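Local coordinates for uncharacterized protein (Bacteroides eggerthii, PDB 4FTD) that is of unknown function but pairs a six-bladed beta-propeller with an immunoglobulin-like domain and may take part in carbohydrate metabolism, at residues L180-N193 with S206-W220. Residues are numbered along the deposited sequence; the frame is centred on the assembly and turned at random.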
loop_
_atom_site.group_PDB
_atom_site.type_symbol
_atom_site.label_atom_id
_atom_site.label_comp_id
_atom_site.label_asym_id
_atom_site.label_seq_id
_atom_site.Cartn_x
_atom_site.Cartn_y
_atom_site.Cartn_z
ATOM N N LEU A 180 14.221 -23.437 1.749
ATOM C CA LEU A 180 13.317 -24.349 1.134
ATOM C C LEU A 180 14.021 -25.597 0.671
ATOM O O LEU A 180 15.172 -25.547 0.233
ATOM C CB LEU A 180 12.687 -23.649 -0.070
ATOM C CG LEU A 180 11.733 -22.481 0.240
ATOM C CD1 LEU A 180 11.353 -21.769 -1.071
ATOM C CD2 LEU A 180 10.457 -22.928 0.987
ATOM N N ASP A 181 13.303 -26.718 0.690
ATOM C CA ASP A 181 13.779 -27.952 0.066
ATOM C C ASP A 181 13.769 -27.740 -1.429
ATOM O O ASP A 181 12.704 -27.523 -1.999
ATOM C CB ASP A 181 12.879 -29.116 0.487
ATOM C CG ASP A 181 13.321 -30.450 -0.068
ATOM O OD1 ASP A 181 14.195 -30.521 -0.960
ATOM O OD2 ASP A 181 12.763 -31.452 0.404
ATOM N N VAL A 182 14.956 -27.738 -2.063
ATOM C CA VAL A 182 15.076 -27.528 -3.523
ATOM C C VAL A 182 15.563 -28.819 -4.227
ATOM O O VAL A 182 16.062 -28.780 -5.337
ATOM C CB VAL A 182 15.901 -26.259 -3.889
ATOM C CG1 VAL A 182 15.136 -24.988 -3.547
ATOM C CG2 VAL A 182 17.272 -26.272 -3.209
ATOM N N THR A 183 15.360 -29.982 -3.615
ATOM C CA THR A 183 15.707 -31.278 -4.269
ATOM C C THR A 183 14.933 -31.411 -5.578
ATOM O O THR A 183 13.730 -31.183 -5.611
ATOM C CB THR A 183 15.383 -32.471 -3.369
ATOM O OG1 THR A 183 15.923 -32.200 -2.097
ATOM C CG2 THR A 183 16.039 -33.785 -3.888
ATOM N N GLY A 184 15.648 -31.633 -6.677
ATOM C CA GLY A 184 15.005 -31.722 -8.011
ATOM C C GLY A 184 14.512 -30.432 -8.622
ATOM O O GLY A 184 13.899 -30.465 -9.687
ATOM N N VAL A 185 14.773 -29.283 -7.979
ATOM C CA VAL A 185 14.376 -28.007 -8.508
ATOM C C VAL A 185 15.534 -27.560 -9.436
ATOM O O VAL A 185 16.426 -26.783 -9.048
ATOM C CB VAL A 185 14.034 -26.997 -7.392
ATOM C CG1 VAL A 185 13.704 -25.618 -7.986
ATOM C CG2 VAL A 185 12.883 -27.539 -6.563
ATOM N N LYS A 186 15.441 -28.041 -10.669
ATOM C CA LYS A 186 16.455 -27.964 -11.727
ATOM C C LYS A 186 15.810 -27.929 -13.107
ATOM O O LYS A 186 14.821 -28.615 -13.353
ATOM C CB LYS A 186 17.364 -29.200 -11.655
ATOM C CG LYS A 186 18.503 -29.052 -10.664
ATOM C CD LYS A 186 19.655 -28.349 -11.363
ATOM C CE LYS A 186 20.659 -27.675 -10.437
ATOM N NZ LYS A 186 21.324 -26.589 -11.236
ATOM N N GLY A 187 16.435 -27.202 -14.030
ATOM C CA GLY A 187 15.899 -27.047 -15.384
ATOM C C GLY A 187 15.623 -25.586 -15.738
ATOM O O GLY A 187 14.936 -24.864 -14.994
ATOM N N GLY A 188 16.064 -25.195 -16.927
ATOM C CA GLY A 188 15.945 -23.843 -17.382
ATOM C C GLY A 188 17.315 -23.205 -17.358
ATOM O O GLY A 188 18.236 -23.748 -16.811
ATOM N N THR A 189 17.463 -22.082 -18.045
ATOM C CA THR A 189 18.689 -21.276 -17.991
ATOM C C THR A 189 19.028 -20.849 -16.560
ATOM O O THR A 189 20.202 -20.877 -16.154
ATOM C CB THR A 189 18.547 -20.068 -18.942
ATOM O OG1 THR A 189 18.229 -20.583 -20.232
ATOM C CG2 THR A 189 19.839 -19.209 -18.993
ATOM N N TYR A 190 18.021 -20.460 -15.781
ATOM C CA TYR A 190 18.169 -20.358 -14.323
ATOM C C TYR A 190 17.192 -21.324 -13.725
ATOM O O TYR A 190 16.051 -21.480 -14.201
ATOM C CB TYR A 190 17.889 -18.971 -13.710
ATOM C CG TYR A 190 18.614 -17.760 -14.295
ATOM C CD1 TYR A 190 19.792 -17.865 -14.992
ATOM C CD2 TYR A 190 18.132 -16.449 -14.027
ATOM C CE1 TYR A 190 20.445 -16.736 -15.502
ATOM C CE2 TYR A 190 18.784 -15.318 -14.530
ATOM C CZ TYR A 190 19.950 -15.471 -15.272
ATOM O OH TYR A 190 20.615 -14.369 -15.821
ATOM N N ASP A 191 17.610 -22.004 -12.683
ATOM C CA ASP A 191 16.717 -22.972 -12.022
ATOM C C ASP A 191 15.480 -22.286 -11.408
ATOM O O ASP A 191 14.456 -22.883 -11.242
ATOM C CB ASP A 191 17.459 -23.650 -10.903
ATOM C CG ASP A 191 18.567 -24.605 -11.392
ATOM O OD1 ASP A 191 18.521 -25.097 -12.526
ATOM O OD2 ASP A 191 19.467 -24.846 -10.573
ATOM N N TYR A 192 15.679 -21.076 -10.905
ATOM C CA TYR A 192 14.630 -20.229 -10.359
ATOM C C TYR A 192 15.077 -18.761 -10.512
ATOM O O TYR A 192 16.266 -18.449 -10.607
ATOM C CB TYR A 192 14.240 -20.577 -8.942
ATOM C CG TYR A 192 15.389 -21.150 -8.150
ATOM C CD1 TYR A 192 16.362 -20.313 -7.629
ATOM C CD2 TYR A 192 15.509 -22.514 -7.964
ATOM C CE1 TYR A 192 17.461 -20.830 -6.975
ATOM C CE2 TYR A 192 16.614 -23.054 -7.268
ATOM C CZ TYR A 192 17.566 -22.194 -6.796
ATOM O OH TYR A 192 18.644 -22.615 -6.131
ATOM N N ASN A 193 14.085 -17.894 -10.523
ATOM C CA ASN A 193 14.268 -16.480 -10.758
ATOM C C ASN A 193 13.182 -15.672 -10.107
ATOM O O ASN A 193 13.466 -14.929 -9.185
ATOM C CB ASN A 193 14.361 -16.206 -12.243
ATOM C CG ASN A 193 14.889 -14.797 -12.560
ATOM O OD1 ASN A 193 15.874 -14.378 -11.960
ATOM N ND2 ASN A 193 14.264 -14.079 -13.515
ATOM N N SER A 206 11.267 -20.952 -13.062
ATOM C CA SER A 206 12.574 -20.927 -13.688
ATOM C C SER A 206 12.663 -19.754 -14.681
ATOM O O SER A 206 11.653 -19.044 -14.910
ATOM C CB SER A 206 12.851 -22.271 -14.398
ATOM O OG SER A 206 12.116 -22.452 -15.583
ATOM N N LEU A 207 13.849 -19.565 -15.226
ATOM C CA LEU A 207 14.120 -18.672 -16.339
ATOM C C LEU A 207 14.379 -19.595 -17.541
ATOM O O LEU A 207 15.309 -20.410 -17.509
ATOM C CB LEU A 207 15.311 -17.716 -16.121
ATOM C CG LEU A 207 15.546 -16.866 -17.405
ATOM C CD1 LEU A 207 14.729 -15.647 -17.239
ATOM C CD2 LEU A 207 16.995 -16.482 -17.577
ATOM N N SER A 208 13.502 -19.494 -18.558
ATOM C CA SER A 208 13.625 -20.235 -19.790
ATOM C C SER A 208 14.327 -19.341 -20.812
ATOM O O SER A 208 13.730 -18.372 -21.287
ATOM C CB SER A 208 12.218 -20.612 -20.348
ATOM O OG SER A 208 12.293 -21.188 -21.656
ATOM N N GLY A 209 15.545 -19.694 -21.204
ATOM C CA GLY A 209 16.326 -18.903 -22.161
ATOM C C GLY A 209 16.091 -19.158 -23.650
ATOM O O GLY A 209 16.735 -18.544 -24.468
ATOM N N GLY A 210 15.184 -20.058 -24.015
ATOM C CA GLY A 210 14.890 -20.301 -25.435
ATOM C C GLY A 210 13.736 -21.255 -25.488
ATOM O O GLY A 210 13.271 -21.708 -24.448
ATOM N N LYS A 211 13.335 -21.622 -26.694
ATOM C CA LYS A 211 12.178 -22.483 -26.938
ATOM C C LYS A 211 12.272 -23.843 -26.286
ATOM O O LYS A 211 11.252 -24.456 -25.966
ATOM C CB LYS A 211 11.974 -22.731 -28.461
ATOM C CG LYS A 211 11.814 -21.476 -29.344
ATOM C CD LYS A 211 10.693 -20.560 -28.864
ATOM C CE LYS A 211 10.283 -19.571 -29.946
ATOM N NZ LYS A 211 8.976 -18.971 -29.594
ATOM N N VAL A 212 13.501 -24.333 -26.179
ATOM C CA VAL A 212 13.800 -25.659 -25.694
ATOM C C VAL A 212 14.137 -25.671 -24.178
ATOM O O VAL A 212 14.096 -26.735 -23.518
ATOM C CB VAL A 212 14.944 -26.233 -26.585
ATOM C CG1 VAL A 212 16.178 -25.311 -26.551
ATOM C CG2 VAL A 212 15.252 -27.642 -26.175
ATOM N N SER A 213 14.346 -24.491 -23.581
ATOM C CA SER A 213 14.702 -24.410 -22.154
ATOM C C SER A 213 13.443 -24.635 -21.261
ATOM O O SER A 213 12.483 -23.890 -21.402
ATOM C CB SER A 213 15.295 -23.034 -21.906
ATOM O OG SER A 213 15.673 -22.891 -20.565
ATOM N N PRO A 214 13.473 -25.614 -20.330
ATOM C CA PRO A 214 12.298 -25.843 -19.484
ATOM C C PRO A 214 11.832 -24.585 -18.727
ATOM O O PRO A 214 12.639 -23.869 -18.128
ATOM C CB PRO A 214 12.758 -26.918 -18.509
ATOM C CG PRO A 214 13.865 -27.649 -19.229
ATOM C CD PRO A 214 14.564 -26.564 -20.000
ATOM N N PHE A 215 10.543 -24.302 -18.838
ATOM C CA PHE A 215 9.908 -23.238 -18.119
ATOM C C PHE A 215 9.025 -23.846 -17.042
ATOM O O PHE A 215 7.914 -24.217 -17.302
ATOM C CB PHE A 215 9.170 -22.316 -19.091
ATOM C CG PHE A 215 8.650 -21.031 -18.470
ATOM C CD1 PHE A 215 9.412 -20.283 -17.568
ATOM C CD2 PHE A 215 7.454 -20.466 -18.947
ATOM C CE1 PHE A 215 8.947 -19.094 -17.031
ATOM C CE2 PHE A 215 6.994 -19.257 -18.424
ATOM C CZ PHE A 215 7.742 -18.566 -17.487
ATOM N N LYS A 216 9.589 -23.956 -15.843
ATOM C CA LYS A 216 9.018 -24.746 -14.777
ATOM C C LYS A 216 8.500 -23.869 -13.683
ATOM O O LYS A 216 9.035 -22.769 -13.476
ATOM C CB LYS A 216 10.071 -25.735 -14.272
ATOM C CG LYS A 216 10.556 -26.686 -15.365
ATOM C CD LYS A 216 11.635 -27.639 -14.897
ATOM C CE LYS A 216 11.038 -28.715 -14.037
ATOM N NZ LYS A 216 12.120 -29.552 -13.497
ATOM N N ILE A 217 7.420 -24.322 -13.055
ATOM C CA ILE A 217 6.797 -23.682 -11.903
ATOM C C ILE A 217 6.721 -24.744 -10.806
ATOM O O ILE A 217 6.280 -25.889 -11.040
ATOM C CB ILE A 217 5.399 -23.134 -12.185
ATOM C CG1 ILE A 217 5.427 -22.224 -13.446
ATOM C CG2 ILE A 217 4.824 -22.399 -10.993
ATOM C CD1 ILE A 217 4.065 -21.734 -13.895
ATOM N N TYR A 218 7.194 -24.334 -9.648
ATOM C CA TYR A 218 7.261 -25.146 -8.474
ATOM C C TYR A 218 6.393 -24.570 -7.346
ATOM O O TYR A 218 6.225 -23.342 -7.237
ATOM C CB TYR A 218 8.693 -25.175 -7.991
ATOM C CG TYR A 218 9.687 -25.737 -9.001
ATOM C CD1 TYR A 218 10.297 -24.909 -9.931
ATOM C CD2 TYR A 218 10.011 -27.106 -9.007
ATOM C CE1 TYR A 218 11.259 -25.396 -10.823
ATOM C CE2 TYR A 218 10.953 -27.615 -9.902
ATOM C CZ TYR A 218 11.566 -26.757 -10.814
ATOM O OH TYR A 218 12.519 -27.226 -11.652
ATOM N N TYR A 219 5.944 -25.482 -6.462
ATOM C CA TYR A 219 5.028 -25.182 -5.388
ATOM C C TYR A 219 5.443 -25.864 -4.089
ATOM O O TYR A 219 5.789 -27.062 -4.093
ATOM C CB TYR A 219 3.633 -25.702 -5.805
ATOM C CG TYR A 219 2.516 -25.614 -4.756
ATOM C CD1 TYR A 219 1.730 -24.474 -4.635
ATOM C CD2 TYR A 219 2.176 -26.712 -3.981
ATOM C CE1 TYR A 219 0.691 -24.413 -3.723
ATOM C CE2 TYR A 219 1.145 -26.643 -3.058
ATOM C CZ TYR A 219 0.408 -25.485 -2.937
ATOM O OH TYR A 219 -0.627 -25.388 -2.037
ATOM N N TRP A 220 5.376 -25.112 -2.988
ATOM C CA TRP A 220 5.576 -25.624 -1.648
ATOM C C TRP A 220 4.318 -25.341 -0.857
ATOM O O TRP A 220 3.922 -24.167 -0.699
ATOM C CB TRP A 220 6.743 -24.897 -0.952
ATOM C CG TRP A 220 8.074 -25.339 -1.421
ATOM C CD1 TRP A 220 8.935 -26.189 -0.772
ATOM C CD2 TRP A 220 8.735 -24.921 -2.607
ATOM N NE1 TRP A 220 10.068 -26.372 -1.518
ATOM C CE2 TRP A 220 9.982 -25.583 -2.644
ATOM C CE3 TRP A 220 8.382 -24.074 -3.673
ATOM C CZ2 TRP A 220 10.882 -25.408 -3.688
ATOM C CZ3 TRP A 220 9.292 -23.898 -4.702
ATOM C CH2 TRP A 220 10.516 -24.560 -4.703
HETATM O O HOH W 1 14.040 -25.340 -12.520
#
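Val185 turns CG1 anti to its backbone N (chi1 176°) and Tyr218 sets its ring anti to the carbonyl carbon (chi1 -60°), laying that methyl over the ring in a CH-pi contact, CG1 3.7 Å from the Tyr218 centroid. Here, in one blade of the six-bladed beta-propeller, the loop leading into strand 190-198 runs antiparallel alongside strand 215-220, over the side chains of Lys216, Tyr218 and Trp220. Tyrosine suits the place because its hydroxyl serves several partners: Tyr218 OH accepts from Lys216 NZ at 3.0 Å and donates to a water that donates to Gly187 O and Asp191 O. A phenylalanine here would keep the ring but would probably leave this water without its hydroxyl donor and Lys216 NZ without one of its acceptors. The bent Lys216 chain carries NZ to Lys186 O, 2.9 Å away. Gly188 fits between Leu207 O and Pro214 O, where any CB would clash. A classic beta bulge sets Thr189 and Tyr190 opposite Leu207, whose CD2 sits 3.6 Å from the Tyr190 ring centroid; Arg153 makes a cation-pi contact with that ring. Leu180 CD2 packs over the Trp220 indole, while Trp220 NE1 donates to Asp181 O at 2.9 Å, the oxygen lying in the indole plane.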